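Side-chain contacts in mannan endo-1,6-alpha-mannosidase (Chaetomium thermophilum, PDB 6RY0), which probably cleaves alpha-1,6-mannosidic linkages and is linked to the transfer of GPI-anchored glycoproteins into the fungal cell wall: residues W133-M138 and G206-R211; L139-K144 and A210-N215. All coordinates share one frame; numbering follows the deposited sequence.

How the contacts relate
Both contacts join the same two helices, 127-142 and 196-213, contact 1 about one turn earlier and contact 2 at the C-terminal ends. Their centres lie about 7 Å apart and they share Ala210 and Arg211. The link between them is ionic: Arg208 NH2 of contact 1 forms a salt bridge of 2.8 Å with Glu142 OE1 of contact 2. Met138 CE also packs 3.8 Å from Tyr212 CB, an apolar touch beside the ionic one. Contact 1 is the nearer to the chain's centre; the side chain of Met135 is about 10 Å from that of Asp129, which binds a second calcium ion in a structure of this protein, though none is bound there in this model. Contact 2 lies away from the known sites.

Contact 1: W133-M138 and G206-R211; sequences WGMSAM and GARLAR
Met138 lies over one face of the Arg208 guanidinium: its CB sits 3.9 Å above the plane, displaced from the middle of the group, while Met138 CG comes within 3.6 Å of Arg208 NE. The two side chains run antiparallel alongside one another. Met138 starts with CG anti to the backbone N (chi1 -171°) and then bends at chi2 and chi3, which carries its sulfur past the arginine stem to Leu209; there Met138 SD meets Leu209 CD2 at 3.6 Å. Met135 crosses the arginine at about a right angle, its CB 3.9 Å from Arg208 NH1. Its carbonyl approaches obliquely, with Met135 O 3.6 Å from Arg208 NH2, and no hydrogen bond spans the two segments.

What holds the guanidinium lies just beyond them. Arg208 NH1 makes a salt bridge to Asp204, one turn earlier on its own helix, and NH2 makes another to Glu142, farther along the facing helix. His269 and Phe273 of helix 261-278 also touch the arginine, and Leu156, Gln160 and Trp163 of helix 155-167 pack on Leu209. The short helix segments run nearly parallel, at 22° with axes 10.9 Å apart, a spacing bridged by long side chains. Asp204 and Glu142 would probably lose their cationic mate, and a gap would probably open beside Met138, were Arg208 replaced by an alanine.

This is helix-to-helix packing within the alpha-helical family 76 fold. A buried cation is clamped between two carboxylates, while methionine carbons cover part of its flat surface; the paired charges probably keep all three groups ionised despite their burial.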
loop_
_atom_site.group_PDB
_atom_site.type_symbol
_atom_site.label_atom_id
_atom_site.label_comp_id
_atom_site.label_asym_id
_atom_site.label_seq_id
_atom_site.Cartn_x
_atom_site.Cartn_y
_atom_site.Cartn_z
ATOM N N TRP A 133 -2.071 0.812 7.252
ATOM C CA TRP A 133 -3.268 0.276 7.897
ATOM C C TRP A 133 -4.488 1.097 7.534
ATOM O O TRP A 133 -5.545 0.549 7.242
ATOM C CB TRP A 133 -3.081 0.214 9.416
ATOM C CG TRP A 133 -2.205 -0.907 9.874
ATOM C CD1 TRP A 133 -0.894 -0.868 10.179
ATOM C CD2 TRP A 133 -2.625 -2.265 10.082
ATOM N NE1 TRP A 133 -0.461 -2.128 10.571
ATOM C CE2 TRP A 133 -1.520 -2.992 10.541
ATOM C CE3 TRP A 133 -3.837 -2.928 9.913
ATOM C CZ2 TRP A 133 -1.599 -4.362 10.835
ATOM C CZ3 TRP A 133 -3.917 -4.279 10.214
ATOM C CH2 TRP A 133 -2.808 -4.976 10.671
ATOM N N GLY A 134 -4.377 2.424 7.552
ATOM C CA GLY A 134 -5.476 3.270 7.130
ATOM C C GLY A 134 -5.908 3.005 5.708
ATOM O O GLY A 134 -7.112 3.007 5.413
ATOM N N MET A 135 -4.940 2.786 4.817
ATOM C CA MET A 135 -5.246 2.469 3.427
ATOM C C MET A 135 -5.971 1.136 3.285
ATOM O O MET A 135 -6.849 1.010 2.437
ATOM C CB MET A 135 -3.953 2.510 2.618
ATOM C CG MET A 135 -3.467 3.938 2.413
ATOM S SD MET A 135 -1.693 4.052 2.079
ATOM C CE MET A 135 -1.623 3.055 0.614
ATOM N N SER A 136 -5.603 0.140 4.097
ATOM C CA SER A 136 -6.345 -1.115 4.064
ATOM C C SER A 136 -7.786 -0.933 4.547
ATOM O O SER A 136 -8.690 -1.546 3.984
ATOM C CB SER A 136 -5.615 -2.159 4.890
ATOM O OG SER A 136 -4.431 -2.523 4.213
ATOM N N ALA A 137 -8.013 -0.083 5.546
ATOM C CA ALA A 137 -9.370 0.201 5.977
ATOM C C ALA A 137 -10.150 0.957 4.880
ATOM O O ALA A 137 -11.320 0.663 4.618
ATOM C CB ALA A 137 -9.357 1.010 7.273
ATOM N N MET A 138 -9.490 1.921 4.238
ATOM C CA MET A 138 -10.107 2.643 3.125
ATOM C C MET A 138 -10.516 1.679 2.020
ATOM O O MET A 138 -11.611 1.763 1.467
ATOM C CB MET A 138 -9.135 3.695 2.601
ATOM C CG MET A 138 -9.701 4.659 1.594
ATOM S SD MET A 138 -10.923 5.795 2.239
ATOM C CE MET A 138 -12.442 5.201 1.498
ATOM N N GLY A 206 -6.242 11.048 1.660
ATOM C CA GLY A 206 -7.069 12.230 1.450
ATOM C C GLY A 206 -7.845 12.181 0.146
ATOM O O GLY A 206 -9.039 12.476 0.096
ATOM N N ALA A 207 -7.171 11.782 -0.922
ATOM C CA ALA A 207 -7.820 11.712 -2.232
ATOM C C ALA A 207 -8.964 10.691 -2.215
ATOM O O ALA A 207 -10.036 10.913 -2.765
ATOM C CB ALA A 207 -6.797 11.370 -3.269
ATOM N N ARG A 208 -8.708 9.556 -1.589
ATOM C CA ARG A 208 -9.694 8.481 -1.525
ATOM C C ARG A 208 -10.847 8.830 -0.604
ATOM O O ARG A 208 -12.014 8.530 -0.906
ATOM C CB ARG A 208 -9.017 7.174 -1.096
ATOM C CG ARG A 208 -8.059 6.694 -2.169
ATOM C CD ARG A 208 -7.096 5.648 -1.688
ATOM N NE ARG A 208 -7.738 4.376 -1.446
ATOM C CZ ARG A 208 -7.086 3.321 -0.976
ATOM N NH1 ARG A 208 -5.782 3.382 -0.667
ATOM N NH2 ARG A 208 -7.734 2.180 -0.797
ATOM N N LEU A 209 -10.569 9.486 0.512
ATOM C CA LEU A 209 -11.648 9.935 1.392
ATOM C C LEU A 209 -12.494 10.978 0.709
ATOM O O LEU A 209 -13.719 10.991 0.877
ATOM C CB LEU A 209 -11.087 10.409 2.736
ATOM C CG LEU A 209 -10.661 9.272 3.662
ATOM C CD1 LEU A 209 -9.732 9.779 4.777
ATOM C CD2 LEU A 209 -11.879 8.564 4.254
ATOM N N ALA A 210 -11.872 11.868 -0.051
ATOM C CA ALA A 210 -12.646 12.842 -0.832
ATOM C C ALA A 210 -13.610 12.148 -1.778
ATOM O O ALA A 210 -14.792 12.463 -1.826
ATOM C CB ALA A 210 -11.725 13.750 -1.622
ATOM N N ARG A 211 -13.100 11.188 -2.548
ATOM C CA ARG A 211 -13.973 10.530 -3.511
ATOM C C ARG A 211 -15.118 9.780 -2.806
ATOM O O ARG A 211 -16.256 9.779 -3.268
ATOM C CB ARG A 211 -13.193 9.593 -4.428
ATOM C CG ARG A 211 -14.064 9.038 -5.547
ATOM C CD ARG A 211 -13.330 8.089 -6.446
ATOM N NE ARG A 211 -14.153 7.610 -7.546
ATOM C CZ ARG A 211 -14.819 6.459 -7.564
ATOM N NH1 ARG A 211 -14.830 5.651 -6.527
ATOM N NH2 ARG A 211 -15.462 6.087 -8.676
#

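Contact 2: L139-K144 and A210-N215; sequences LAAENK and ARYTKN
Tyr212 reaches from helix 196-213 to the last turn of helix 127-142, where its ring carbon CE2 meets Ala141. The apolar part of the contact is the approach of Ala141 CB to Tyr212 CE2 at 4.0 Å. Tyr212 turns its CG opposite the backbone N (chi1 -172°), which carries the ring from its own helix to the facing one, and it is CE2 that does the touching. The area buried between the two segments is small, 114 Å² with both sides summed, and most of it belongs to Tyr212 and Ala141. The backbones come nearest at Glu142 and Tyr212, whose CA atoms are 7.5 Å apart.

Polar backbone atoms meet the same carbon without bonding to it. Ala141 O lies 3.7 Å from Tyr212 CE2, and Glu142 N is a looser neighbour at 4.3 Å from that atom; both approach the ring obliquely. The Ala141 carbonyl is also used within its own segment, accepting a backbone bond from Lys144 N at 3.2 Å.

Charge enters through Glu142, whose buried carboxylate turns back along the helix pair to the salt bridge between its OE1 and Arg208. Arg211 is a more distant positive group, its NH1 6.5 Å from Glu142 OE2 and not in contact with it.

Both helices finish here, helix 127-142 in a Schellman motif at Lys144 and helix 196-213 in an ST turn from Thr213.

The contact thus ties together two helix C-termini. Leu156 of helix 155-167 packs against Tyr212, and the chain near Ala411 and Asn413 joins the pair by backbone hydrogen bonds to Glu142 and Tyr212.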
loop_
_atom_site.group_PDB
_atom_site.type_symbol
_atom_site.label_atom_id
_atom_site.label_comp_id
_atom_site.label_asym_id
_atom_site.label_seq_id
_atom_site.Cartn_x
_atom_site.Cartn_y
_atom_site.Cartn_z
ATOM N N LEU A 139 -9.625 0.733 1.711
ATOM C CA LEU A 139 -9.875 -0.275 0.673
ATOM C C LEU A 139 -11.069 -1.150 1.073
ATOM O O LEU A 139 -11.892 -1.493 0.230
ATOM C CB LEU A 139 -8.617 -1.142 0.499
ATOM C CG LEU A 139 -8.703 -2.123 -0.656
ATOM C CD1 LEU A 139 -8.793 -1.411 -2.015
ATOM C CD2 LEU A 139 -7.488 -3.035 -0.627
ATOM N N ALA A 140 -11.169 -1.514 2.349
ATOM C CA ALA A 140 -12.312 -2.290 2.807
ATOM C C ALA A 140 -13.614 -1.534 2.573
ATOM O O ALA A 140 -14.596 -2.105 2.123
ATOM C CB ALA A 140 -12.109 -2.674 4.268
ATOM N N ALA A 141 -13.633 -0.223 2.840
ATOM C CA ALA A 141 -14.838 0.579 2.555
ATOM C C ALA A 141 -15.115 0.623 1.041
ATOM O O ALA A 141 -16.245 0.428 0.592
ATOM C CB ALA A 141 -14.712 1.983 3.137
ATOM N N GLU A 142 -14.078 0.882 0.245
ATOM C CA GLU A 142 -14.237 0.948 -1.210
ATOM C C GLU A 142 -14.713 -0.344 -1.821
ATOM O O GLU A 142 -15.424 -0.345 -2.835
ATOM C CB GLU A 142 -12.882 1.320 -1.849
ATOM C CG GLU A 142 -12.451 2.750 -1.587
ATOM C CD GLU A 142 -10.975 2.996 -1.824
ATOM O OE1 GLU A 142 -10.210 2.017 -1.987
ATOM O OE2 GLU A 142 -10.559 4.192 -1.806
ATOM N N ASN A 143 -14.292 -1.450 -1.247
ATOM C CA ASN A 143 -14.588 -2.772 -1.800
ATOM C C ASN A 143 -15.843 -3.392 -1.179
ATOM O O ASN A 143 -16.200 -4.511 -1.491
ATOM C CB ASN A 143 -13.380 -3.695 -1.629
ATOM C CG ASN A 143 -12.260 -3.377 -2.585
ATOM O OD1 ASN A 143 -12.368 -2.467 -3.390
ATOM N ND2 ASN A 143 -11.142 -4.121 -2.483
ATOM N N LYS A 144 -16.509 -2.673 -0.285
ATOM C CA LYS A 144 -17.698 -3.184 0.407
ATOM C C LYS A 144 -17.373 -4.466 1.171
ATOM O O LYS A 144 -18.180 -5.374 1.275
ATOM C CB LYS A 144 -18.884 -3.336 -0.550
ATOM C CG LYS A 144 -19.277 -2.039 -1.188
ATOM C CD LYS A 144 -20.441 -2.155 -2.157
ATOM C CE LYS A 144 -21.715 -2.559 -1.524
ATOM N NZ LYS A 144 -22.762 -2.476 -2.564
ATOM N N ALA A 210 -11.872 11.868 -0.051
ATOM C CA ALA A 210 -12.646 12.842 -0.832
ATOM C C ALA A 210 -13.610 12.148 -1.778
ATOM O O ALA A 210 -14.792 12.463 -1.826
ATOM C CB ALA A 210 -11.725 13.750 -1.622
ATOM N N ARG A 211 -13.100 11.188 -2.548
ATOM C CA ARG A 211 -13.973 10.530 -3.511
ATOM C C ARG A 211 -15.118 9.780 -2.806
ATOM O O ARG A 211 -16.256 9.779 -3.268
ATOM C CB ARG A 211 -13.193 9.593 -4.428
ATOM C CG ARG A 211 -14.064 9.038 -5.547
ATOM C CD ARG A 211 -13.330 8.089 -6.446
ATOM N NE ARG A 211 -14.153 7.610 -7.546
ATOM C CZ ARG A 211 -14.819 6.459 -7.564
ATOM N NH1 ARG A 211 -14.830 5.651 -6.527
ATOM N NH2 ARG A 211 -15.462 6.087 -8.676
ATOM N N TYR A 212 -14.794 9.095 -1.725
ATOM C CA TYR A 212 -15.805 8.267 -1.088
ATOM C C TYR A 212 -16.885 9.131 -0.439
ATOM O O TYR A 212 -18.075 8.878 -0.577
ATOM C CB TYR A 212 -15.163 7.352 -0.038
ATOM C CG TYR A 212 -16.118 6.326 0.532
ATOM C CD1 TYR A 212 -17.027 6.647 1.523
ATOM C CD2 TYR A 212 -16.120 5.020 0.055
ATOM C CE1 TYR A 212 -17.932 5.723 2.004
ATOM C CE2 TYR A 212 -17.023 4.068 0.551
ATOM C CZ TYR A 212 -17.932 4.436 1.523
ATOM O OH TYR A 212 -18.834 3.513 2.009
ATOM N N THR A 213 -16.459 10.117 0.330
ATOM C CA THR A 213 -17.360 10.928 1.159
ATOM C C THR A 213 -17.936 12.140 0.468
ATOM O O THR A 213 -18.889 12.727 0.983
ATOM C CB THR A 213 -16.653 11.421 2.427
ATOM O OG1 THR A 213 -15.688 12.418 2.080
ATOM C CG2 THR A 213 -16.041 10.321 3.274
ATOM N N LYS A 214 -17.308 12.577 -0.628
ATOM C CA LYS A 214 -17.635 13.797 -1.336
ATOM C C LYS A 214 -17.387 15.030 -0.460
ATOM O O LYS A 214 -18.005 16.069 -0.639
ATOM C CB LYS A 214 -19.054 13.763 -1.897
ATOM C CG LYS A 214 -19.235 12.544 -2.856
ATOM C CD LYS A 214 -20.672 12.309 -3.242
ATOM C CE LYS A 214 -20.854 11.094 -4.118
ATOM N NZ LYS A 214 -20.131 11.188 -5.406
ATOM N N ASN A 215 -16.488 14.922 0.495
ATOM C CA ASN A 215 -16.120 16.054 1.326
ATOM C C ASN A 215 -14.845 16.710 0.807
ATOM O O ASN A 215 -13.790 16.080 0.722
ATOM C CB ASN A 215 -15.954 15.594 2.776
ATOM C CG ASN A 215 -15.667 16.716 3.715
ATOM O OD1 ASN A 215 -14.544 17.230 3.740
ATOM N ND2 ASN A 215 -16.612 17.061 4.533
#